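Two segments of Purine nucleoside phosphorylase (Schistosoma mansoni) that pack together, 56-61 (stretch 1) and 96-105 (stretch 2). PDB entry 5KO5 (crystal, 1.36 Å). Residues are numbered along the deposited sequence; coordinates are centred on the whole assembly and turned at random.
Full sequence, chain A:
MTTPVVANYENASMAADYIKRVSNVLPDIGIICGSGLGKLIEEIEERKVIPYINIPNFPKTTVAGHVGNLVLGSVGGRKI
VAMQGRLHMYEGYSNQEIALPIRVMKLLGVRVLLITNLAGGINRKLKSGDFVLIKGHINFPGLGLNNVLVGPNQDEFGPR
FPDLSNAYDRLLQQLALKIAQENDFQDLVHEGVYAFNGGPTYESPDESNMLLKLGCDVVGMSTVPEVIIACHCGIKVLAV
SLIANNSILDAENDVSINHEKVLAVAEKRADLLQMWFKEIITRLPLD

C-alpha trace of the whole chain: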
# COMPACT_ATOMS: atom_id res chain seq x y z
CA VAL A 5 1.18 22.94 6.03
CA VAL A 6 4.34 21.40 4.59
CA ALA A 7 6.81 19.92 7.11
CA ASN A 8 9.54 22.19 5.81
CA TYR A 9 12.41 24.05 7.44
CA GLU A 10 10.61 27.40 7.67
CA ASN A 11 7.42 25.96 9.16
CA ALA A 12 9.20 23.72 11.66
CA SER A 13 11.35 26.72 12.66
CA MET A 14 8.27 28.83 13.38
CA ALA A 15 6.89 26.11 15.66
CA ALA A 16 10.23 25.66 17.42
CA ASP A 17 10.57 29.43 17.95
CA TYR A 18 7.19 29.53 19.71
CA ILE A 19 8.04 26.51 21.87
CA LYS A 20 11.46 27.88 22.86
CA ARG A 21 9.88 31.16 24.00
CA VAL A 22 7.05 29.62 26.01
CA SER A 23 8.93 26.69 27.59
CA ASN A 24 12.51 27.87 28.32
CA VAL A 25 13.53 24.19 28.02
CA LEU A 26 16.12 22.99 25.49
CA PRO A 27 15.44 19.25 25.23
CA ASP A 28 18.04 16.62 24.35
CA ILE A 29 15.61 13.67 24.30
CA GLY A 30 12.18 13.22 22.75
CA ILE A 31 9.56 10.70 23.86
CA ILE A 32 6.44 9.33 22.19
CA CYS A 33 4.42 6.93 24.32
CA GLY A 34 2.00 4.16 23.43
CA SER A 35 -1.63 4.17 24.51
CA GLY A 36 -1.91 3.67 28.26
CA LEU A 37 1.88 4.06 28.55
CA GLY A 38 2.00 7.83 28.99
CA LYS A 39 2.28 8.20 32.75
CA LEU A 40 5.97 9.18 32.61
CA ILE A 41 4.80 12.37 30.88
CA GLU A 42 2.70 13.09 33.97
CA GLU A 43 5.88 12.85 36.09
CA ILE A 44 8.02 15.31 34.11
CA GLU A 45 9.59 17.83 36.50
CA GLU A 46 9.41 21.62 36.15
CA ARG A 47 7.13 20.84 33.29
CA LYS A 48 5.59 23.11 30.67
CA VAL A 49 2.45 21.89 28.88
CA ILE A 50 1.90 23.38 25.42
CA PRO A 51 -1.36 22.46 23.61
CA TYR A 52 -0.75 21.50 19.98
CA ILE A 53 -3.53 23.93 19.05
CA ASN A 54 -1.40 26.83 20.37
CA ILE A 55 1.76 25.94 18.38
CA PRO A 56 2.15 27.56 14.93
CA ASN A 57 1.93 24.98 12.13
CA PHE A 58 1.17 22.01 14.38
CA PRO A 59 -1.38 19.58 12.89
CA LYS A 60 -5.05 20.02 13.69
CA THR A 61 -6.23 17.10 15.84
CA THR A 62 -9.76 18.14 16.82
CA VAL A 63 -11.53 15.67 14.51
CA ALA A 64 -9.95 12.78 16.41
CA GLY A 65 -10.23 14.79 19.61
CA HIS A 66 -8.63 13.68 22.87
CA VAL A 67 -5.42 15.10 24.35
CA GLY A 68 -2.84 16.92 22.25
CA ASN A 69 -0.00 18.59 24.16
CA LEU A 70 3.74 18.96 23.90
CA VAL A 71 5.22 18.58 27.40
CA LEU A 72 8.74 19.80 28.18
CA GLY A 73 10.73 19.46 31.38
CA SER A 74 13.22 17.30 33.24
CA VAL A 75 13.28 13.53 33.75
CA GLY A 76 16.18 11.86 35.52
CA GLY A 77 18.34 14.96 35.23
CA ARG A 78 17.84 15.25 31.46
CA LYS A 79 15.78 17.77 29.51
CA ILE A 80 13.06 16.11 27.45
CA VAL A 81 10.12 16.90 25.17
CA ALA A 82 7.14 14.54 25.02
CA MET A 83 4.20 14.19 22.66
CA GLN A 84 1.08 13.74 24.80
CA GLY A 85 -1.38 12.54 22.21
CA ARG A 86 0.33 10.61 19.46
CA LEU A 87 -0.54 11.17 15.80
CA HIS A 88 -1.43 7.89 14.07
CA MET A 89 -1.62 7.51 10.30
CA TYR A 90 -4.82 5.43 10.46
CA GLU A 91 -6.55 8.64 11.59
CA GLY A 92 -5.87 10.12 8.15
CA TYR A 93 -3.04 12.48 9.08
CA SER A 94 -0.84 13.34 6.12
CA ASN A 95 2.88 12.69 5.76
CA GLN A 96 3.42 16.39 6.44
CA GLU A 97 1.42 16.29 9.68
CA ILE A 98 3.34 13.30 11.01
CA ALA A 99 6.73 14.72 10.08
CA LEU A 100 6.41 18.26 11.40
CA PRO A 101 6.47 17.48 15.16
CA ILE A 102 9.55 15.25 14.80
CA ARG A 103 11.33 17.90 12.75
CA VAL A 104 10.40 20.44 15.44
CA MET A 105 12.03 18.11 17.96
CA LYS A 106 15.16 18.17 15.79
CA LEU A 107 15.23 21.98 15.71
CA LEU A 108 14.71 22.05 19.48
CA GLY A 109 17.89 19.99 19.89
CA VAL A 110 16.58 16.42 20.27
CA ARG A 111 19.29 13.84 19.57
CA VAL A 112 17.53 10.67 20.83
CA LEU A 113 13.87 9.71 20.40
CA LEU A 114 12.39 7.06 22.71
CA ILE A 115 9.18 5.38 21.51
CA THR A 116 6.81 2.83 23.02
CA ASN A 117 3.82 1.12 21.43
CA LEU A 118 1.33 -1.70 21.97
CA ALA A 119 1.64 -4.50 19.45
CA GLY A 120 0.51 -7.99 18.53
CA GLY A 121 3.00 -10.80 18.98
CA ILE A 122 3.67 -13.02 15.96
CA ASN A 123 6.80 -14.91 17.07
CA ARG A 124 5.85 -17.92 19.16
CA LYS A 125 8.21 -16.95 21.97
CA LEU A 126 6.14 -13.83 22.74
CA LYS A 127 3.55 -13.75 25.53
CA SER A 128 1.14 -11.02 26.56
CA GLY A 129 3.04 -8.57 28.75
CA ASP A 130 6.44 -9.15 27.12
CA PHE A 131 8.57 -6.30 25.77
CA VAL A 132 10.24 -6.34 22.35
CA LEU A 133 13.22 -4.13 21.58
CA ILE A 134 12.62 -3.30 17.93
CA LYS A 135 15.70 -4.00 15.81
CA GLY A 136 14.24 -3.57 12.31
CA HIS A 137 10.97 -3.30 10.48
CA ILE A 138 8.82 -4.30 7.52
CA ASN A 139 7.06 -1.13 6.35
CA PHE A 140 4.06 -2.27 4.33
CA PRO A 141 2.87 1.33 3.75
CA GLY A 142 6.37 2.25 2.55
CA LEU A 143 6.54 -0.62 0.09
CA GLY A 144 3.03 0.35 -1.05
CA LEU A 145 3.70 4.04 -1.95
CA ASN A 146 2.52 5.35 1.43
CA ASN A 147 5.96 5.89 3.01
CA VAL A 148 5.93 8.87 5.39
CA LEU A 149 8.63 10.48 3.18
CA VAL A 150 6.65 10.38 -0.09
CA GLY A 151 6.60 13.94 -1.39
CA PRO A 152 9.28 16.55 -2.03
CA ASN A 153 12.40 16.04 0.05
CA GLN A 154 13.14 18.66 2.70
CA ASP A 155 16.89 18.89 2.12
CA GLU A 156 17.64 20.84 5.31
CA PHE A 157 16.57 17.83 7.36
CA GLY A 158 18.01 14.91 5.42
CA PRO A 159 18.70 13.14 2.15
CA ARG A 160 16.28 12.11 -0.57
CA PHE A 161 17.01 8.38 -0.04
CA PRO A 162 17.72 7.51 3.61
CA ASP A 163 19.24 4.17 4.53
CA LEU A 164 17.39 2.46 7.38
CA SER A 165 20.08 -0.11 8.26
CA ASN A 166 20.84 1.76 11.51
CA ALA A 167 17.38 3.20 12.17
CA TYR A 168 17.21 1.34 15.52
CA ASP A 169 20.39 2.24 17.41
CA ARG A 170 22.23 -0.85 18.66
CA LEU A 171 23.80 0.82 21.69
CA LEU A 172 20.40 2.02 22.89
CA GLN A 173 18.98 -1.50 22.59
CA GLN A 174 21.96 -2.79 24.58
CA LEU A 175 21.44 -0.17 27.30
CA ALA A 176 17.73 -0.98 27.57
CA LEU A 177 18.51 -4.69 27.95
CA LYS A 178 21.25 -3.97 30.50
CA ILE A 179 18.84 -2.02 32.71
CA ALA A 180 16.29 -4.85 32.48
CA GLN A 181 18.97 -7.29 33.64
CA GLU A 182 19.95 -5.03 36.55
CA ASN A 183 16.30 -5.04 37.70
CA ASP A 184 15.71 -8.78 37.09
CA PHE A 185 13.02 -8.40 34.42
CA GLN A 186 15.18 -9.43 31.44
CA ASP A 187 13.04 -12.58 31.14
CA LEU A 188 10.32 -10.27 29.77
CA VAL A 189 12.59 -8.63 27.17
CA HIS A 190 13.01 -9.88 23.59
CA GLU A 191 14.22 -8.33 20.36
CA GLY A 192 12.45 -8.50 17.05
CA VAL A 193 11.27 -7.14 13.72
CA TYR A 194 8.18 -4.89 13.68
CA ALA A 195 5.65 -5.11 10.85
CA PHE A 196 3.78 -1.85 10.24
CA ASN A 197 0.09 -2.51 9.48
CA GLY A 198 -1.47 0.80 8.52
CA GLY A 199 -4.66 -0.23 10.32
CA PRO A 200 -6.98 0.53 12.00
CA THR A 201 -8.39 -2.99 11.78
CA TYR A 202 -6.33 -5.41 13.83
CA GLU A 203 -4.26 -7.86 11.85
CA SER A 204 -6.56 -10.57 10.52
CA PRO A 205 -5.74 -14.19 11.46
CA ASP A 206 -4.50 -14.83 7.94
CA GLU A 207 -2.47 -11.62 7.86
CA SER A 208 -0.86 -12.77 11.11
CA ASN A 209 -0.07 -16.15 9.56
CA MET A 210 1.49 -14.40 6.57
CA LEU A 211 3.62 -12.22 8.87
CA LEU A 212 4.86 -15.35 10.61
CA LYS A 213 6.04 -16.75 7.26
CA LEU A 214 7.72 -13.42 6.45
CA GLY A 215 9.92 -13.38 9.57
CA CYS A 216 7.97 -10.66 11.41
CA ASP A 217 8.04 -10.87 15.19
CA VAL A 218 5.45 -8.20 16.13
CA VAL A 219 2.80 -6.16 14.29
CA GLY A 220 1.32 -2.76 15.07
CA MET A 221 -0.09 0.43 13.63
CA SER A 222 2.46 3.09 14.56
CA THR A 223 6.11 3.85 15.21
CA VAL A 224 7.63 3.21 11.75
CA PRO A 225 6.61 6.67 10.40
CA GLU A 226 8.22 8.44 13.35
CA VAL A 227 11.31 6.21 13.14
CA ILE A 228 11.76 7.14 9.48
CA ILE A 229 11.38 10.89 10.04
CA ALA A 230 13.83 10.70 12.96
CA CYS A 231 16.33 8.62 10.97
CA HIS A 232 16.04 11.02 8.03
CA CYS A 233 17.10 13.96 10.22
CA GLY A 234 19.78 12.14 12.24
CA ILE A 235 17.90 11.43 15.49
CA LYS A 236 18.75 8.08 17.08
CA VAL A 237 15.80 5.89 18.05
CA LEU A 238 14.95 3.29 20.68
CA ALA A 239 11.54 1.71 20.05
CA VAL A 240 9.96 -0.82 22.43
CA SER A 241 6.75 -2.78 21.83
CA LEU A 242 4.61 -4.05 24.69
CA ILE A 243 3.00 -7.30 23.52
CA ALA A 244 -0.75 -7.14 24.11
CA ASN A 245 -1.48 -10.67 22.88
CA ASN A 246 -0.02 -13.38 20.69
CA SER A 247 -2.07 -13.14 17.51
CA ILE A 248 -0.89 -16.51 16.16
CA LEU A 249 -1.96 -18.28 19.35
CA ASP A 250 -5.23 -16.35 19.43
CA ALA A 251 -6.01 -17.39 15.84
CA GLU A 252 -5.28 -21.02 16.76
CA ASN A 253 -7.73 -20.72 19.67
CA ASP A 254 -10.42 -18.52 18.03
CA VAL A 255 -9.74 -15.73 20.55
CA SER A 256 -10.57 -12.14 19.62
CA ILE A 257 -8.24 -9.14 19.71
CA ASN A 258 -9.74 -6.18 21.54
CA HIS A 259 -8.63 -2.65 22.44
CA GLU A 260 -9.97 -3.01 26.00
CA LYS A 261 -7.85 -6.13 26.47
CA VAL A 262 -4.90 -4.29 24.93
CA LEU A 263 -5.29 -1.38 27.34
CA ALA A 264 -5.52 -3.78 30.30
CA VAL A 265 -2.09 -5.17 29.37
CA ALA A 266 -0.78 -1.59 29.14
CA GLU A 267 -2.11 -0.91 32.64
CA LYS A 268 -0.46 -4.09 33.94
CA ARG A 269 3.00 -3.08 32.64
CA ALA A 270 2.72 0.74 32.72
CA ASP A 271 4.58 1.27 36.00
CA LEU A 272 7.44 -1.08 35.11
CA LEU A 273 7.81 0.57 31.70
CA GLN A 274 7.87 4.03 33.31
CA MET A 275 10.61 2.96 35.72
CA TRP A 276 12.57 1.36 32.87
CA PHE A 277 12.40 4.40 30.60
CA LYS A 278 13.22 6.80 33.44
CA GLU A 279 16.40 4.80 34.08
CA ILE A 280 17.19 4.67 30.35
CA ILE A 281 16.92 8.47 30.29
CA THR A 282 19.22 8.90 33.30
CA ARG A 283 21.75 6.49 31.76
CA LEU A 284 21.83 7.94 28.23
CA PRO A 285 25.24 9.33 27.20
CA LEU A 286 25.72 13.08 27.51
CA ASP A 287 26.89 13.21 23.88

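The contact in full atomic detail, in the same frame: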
# COMPACT_ATOMS: atom_id res chain seq x y z
N PRO A 56 2.24 27.28 16.37
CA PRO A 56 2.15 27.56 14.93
C PRO A 56 2.55 26.35 14.10
O PRO A 56 3.57 25.70 14.36
CB PRO A 56 3.14 28.71 14.73
CG PRO A 56 3.25 29.36 16.06
CD PRO A 56 3.08 28.26 17.08
N ASN A 57 1.71 26.02 13.13
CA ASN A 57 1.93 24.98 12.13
C ASN A 57 1.77 23.56 12.66
O ASN A 57 2.01 22.62 11.90
CB ASN A 57 3.28 25.09 11.39
CG ASN A 57 3.45 26.43 10.73
OD1 ASN A 57 2.51 26.95 10.12
ND2 ASN A 57 4.63 27.01 10.87
N PHE A 58 1.41 23.36 13.93
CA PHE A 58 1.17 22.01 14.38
C PHE A 58 -0.11 21.47 13.76
O PHE A 58 -1.03 22.24 13.47
CB PHE A 58 1.10 21.94 15.91
CG PHE A 58 2.31 21.28 16.53
CD1 PHE A 58 3.58 21.78 16.29
CD2 PHE A 58 2.18 20.15 17.32
CE1 PHE A 58 4.70 21.18 16.84
CE2 PHE A 58 3.30 19.54 17.88
CZ PHE A 58 4.56 20.06 17.64
N PRO A 59 -0.19 20.16 13.53
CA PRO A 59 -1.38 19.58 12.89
C PRO A 59 -2.64 19.73 13.73
O PRO A 59 -2.61 19.63 14.96
CB PRO A 59 -1.00 18.11 12.71
CG PRO A 59 0.19 17.88 13.58
CD PRO A 59 0.89 19.19 13.71
N LYS A 60 -3.75 19.97 13.04
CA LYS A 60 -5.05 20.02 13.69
C LYS A 60 -5.48 18.61 14.07
O LYS A 60 -5.48 17.70 13.23
CB LYS A 60 -6.07 20.62 12.72
CG LYS A 60 -7.49 20.74 13.26
CD LYS A 60 -8.36 21.54 12.31
CE LYS A 60 -9.77 21.72 12.85
NZ LYS A 60 -9.78 22.46 14.14
N THR A 61 -5.86 18.42 15.34
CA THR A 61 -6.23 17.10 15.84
C THR A 61 -7.63 17.06 16.43
O THR A 61 -7.98 16.10 17.14
CB THR A 61 -5.22 16.60 16.89
OG1 THR A 61 -5.31 17.42 18.06
CG2 THR A 61 -3.80 16.68 16.35
N GLN A 96 2.92 15.12 5.92
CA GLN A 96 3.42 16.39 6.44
C GLN A 96 3.07 16.56 7.91
O GLN A 96 3.86 17.12 8.69
CB GLN A 96 2.87 17.55 5.63
CG GLN A 96 3.10 17.46 4.12
CD GLN A 96 4.54 17.20 3.77
OE1 GLN A 96 5.46 17.77 4.36
NE2 GLN A 96 4.75 16.34 2.78
N GLU A 97 1.87 16.13 8.30
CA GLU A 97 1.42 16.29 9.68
C GLU A 97 2.19 15.39 10.62
O GLU A 97 2.49 15.78 11.75
CB GLU A 97 -0.09 16.03 9.76
CG GLU A 97 -0.92 17.14 9.12
CD GLU A 97 -2.41 16.80 9.02
OE1 GLU A 97 -2.78 15.71 8.53
OE2 GLU A 97 -3.23 17.64 9.43
N ILE A 98 2.53 14.18 10.18
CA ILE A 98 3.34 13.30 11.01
C ILE A 98 4.75 13.85 11.16
O ILE A 98 5.34 13.81 12.25
CB ILE A 98 3.35 11.88 10.42
CG1 ILE A 98 1.93 11.31 10.32
CG2 ILE A 98 4.33 10.99 11.20
CD1 ILE A 98 1.21 11.17 11.66
N ALA A 99 5.32 14.36 10.06
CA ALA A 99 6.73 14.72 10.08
C ALA A 99 7.01 16.00 10.84
O ALA A 99 8.08 16.12 11.45
CB ALA A 99 7.27 14.85 8.65
N LEU A 100 6.09 16.96 10.82
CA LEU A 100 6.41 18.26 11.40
C LEU A 100 6.80 18.18 12.87
O LEU A 100 7.83 18.77 13.24
CB LEU A 100 5.32 19.30 11.09
CG LEU A 100 5.71 20.68 11.64
CD1 LEU A 100 5.44 21.80 10.64
CD2 LEU A 100 5.00 20.95 12.96
N PRO A 101 6.06 17.50 13.74
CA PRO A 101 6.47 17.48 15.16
C PRO A 101 7.85 16.89 15.39
O PRO A 101 8.57 17.36 16.28
CB PRO A 101 5.37 16.65 15.83
CG PRO A 101 4.16 16.92 14.99
CD PRO A 101 4.71 16.92 13.57
N ILE A 102 8.22 15.85 14.63
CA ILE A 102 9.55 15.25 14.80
C ILE A 102 10.63 16.22 14.34
O ILE A 102 11.69 16.35 14.96
CB ILE A 102 9.65 13.92 14.04
CG1 ILE A 102 8.54 12.95 14.46
CG2 ILE A 102 11.02 13.30 14.28
CD1 ILE A 102 8.48 12.71 15.93
N ARG A 103 10.38 16.90 13.22
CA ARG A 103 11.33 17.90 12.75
C ARG A 103 11.43 19.09 13.71
O ARG A 103 12.51 19.67 13.86
CB ARG A 103 10.96 18.32 11.34
CG ARG A 103 11.24 17.17 10.39
CD ARG A 103 10.84 17.44 8.94
NE ARG A 103 11.33 16.33 8.12
CZ ARG A 103 10.94 16.07 6.89
NH1 ARG A 103 10.05 16.86 6.29
NH2 ARG A 103 11.43 15.01 6.25
N VAL A 104 10.33 19.44 14.37
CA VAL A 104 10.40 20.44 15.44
C VAL A 104 11.29 19.94 16.57
O VAL A 104 12.13 20.68 17.08
CB VAL A 104 8.98 20.81 15.91
CG1 VAL A 104 9.04 21.65 17.18
CG2 VAL A 104 8.25 21.56 14.79
N MET A 105 11.12 18.68 16.98
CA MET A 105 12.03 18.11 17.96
C MET A 105 13.48 18.29 17.54
O MET A 105 14.33 18.67 18.35
CB MET A 105 11.76 16.63 18.18
CG MET A 105 10.49 16.34 18.95
SD MET A 105 10.42 14.57 19.27
CE MET A 105 8.86 14.45 20.16
O HOH W 1 -3.39 20.09 10.12
O HOH W 2 -5.58 17.19 10.60

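Residues 56-61 form an irregular, extended segment that lies against one side of the helix containing residues 96-105. The helix is kinked at Pro101, whose ring nitrogen carries no hydrogen and so makes no bond to the preceding turn; bonding resumes with Arg103 N to Ala99 O (3.0 Å) and Val104 N to Leu100 O (2.8 Å). No direct hydrogen bond joins the two stretches, and the 327 Å² they bury rests mainly on apolar packing, supplemented by water.

Pro56 makes no contact with the helix. Asn57, with a positive phi of 74°, directs its CB toward it, and the side chains approach at 4.0 Å between Asn57 CB and Leu100 CD1. Its carbonyl also rests on the same leucine, with Asn57 O 3.6 Å from Leu100 CD2, a van der Waals contact.

Phe58 leaves CA sideways, but its ring reaches in to meet three helix residues. Phe58 CD1 lies 3.7 Å from Leu100 CD2, Phe58 CE1 is 4.1 Å from Val104 CG2, and Phe58 CZ is 3.9 Å from Pro101 CB. Pro101 CG sits over one face of the ring, whereas the leucine and valine methyl groups approach obliquely.

At Pro59 the backbones draw close, with its CA 5.4 Å from Glu97 CA. The compact ring packs against the helix backbone, placing Pro59 CG 3.6 Å from Glu97 O, while Pro59 CB meets the aliphatic part of the glutamate at Glu97 CG (3.7 Å). Pro59 CD extends the apolar patch to Pro101 CG at 4.2 Å.

Beyond it, the main chain of Lys60 is linked to the Glu97 carboxylate through two waters. Water 1 accepts from Lys60 N (2.9 Å) and donates to Glu97 OE2 (2.6 Å); water 2 donates to both Lys60 O and Glu97 OE2, each at 2.7 Å. The lysine side chain leads away, and Thr61 leaves the interface.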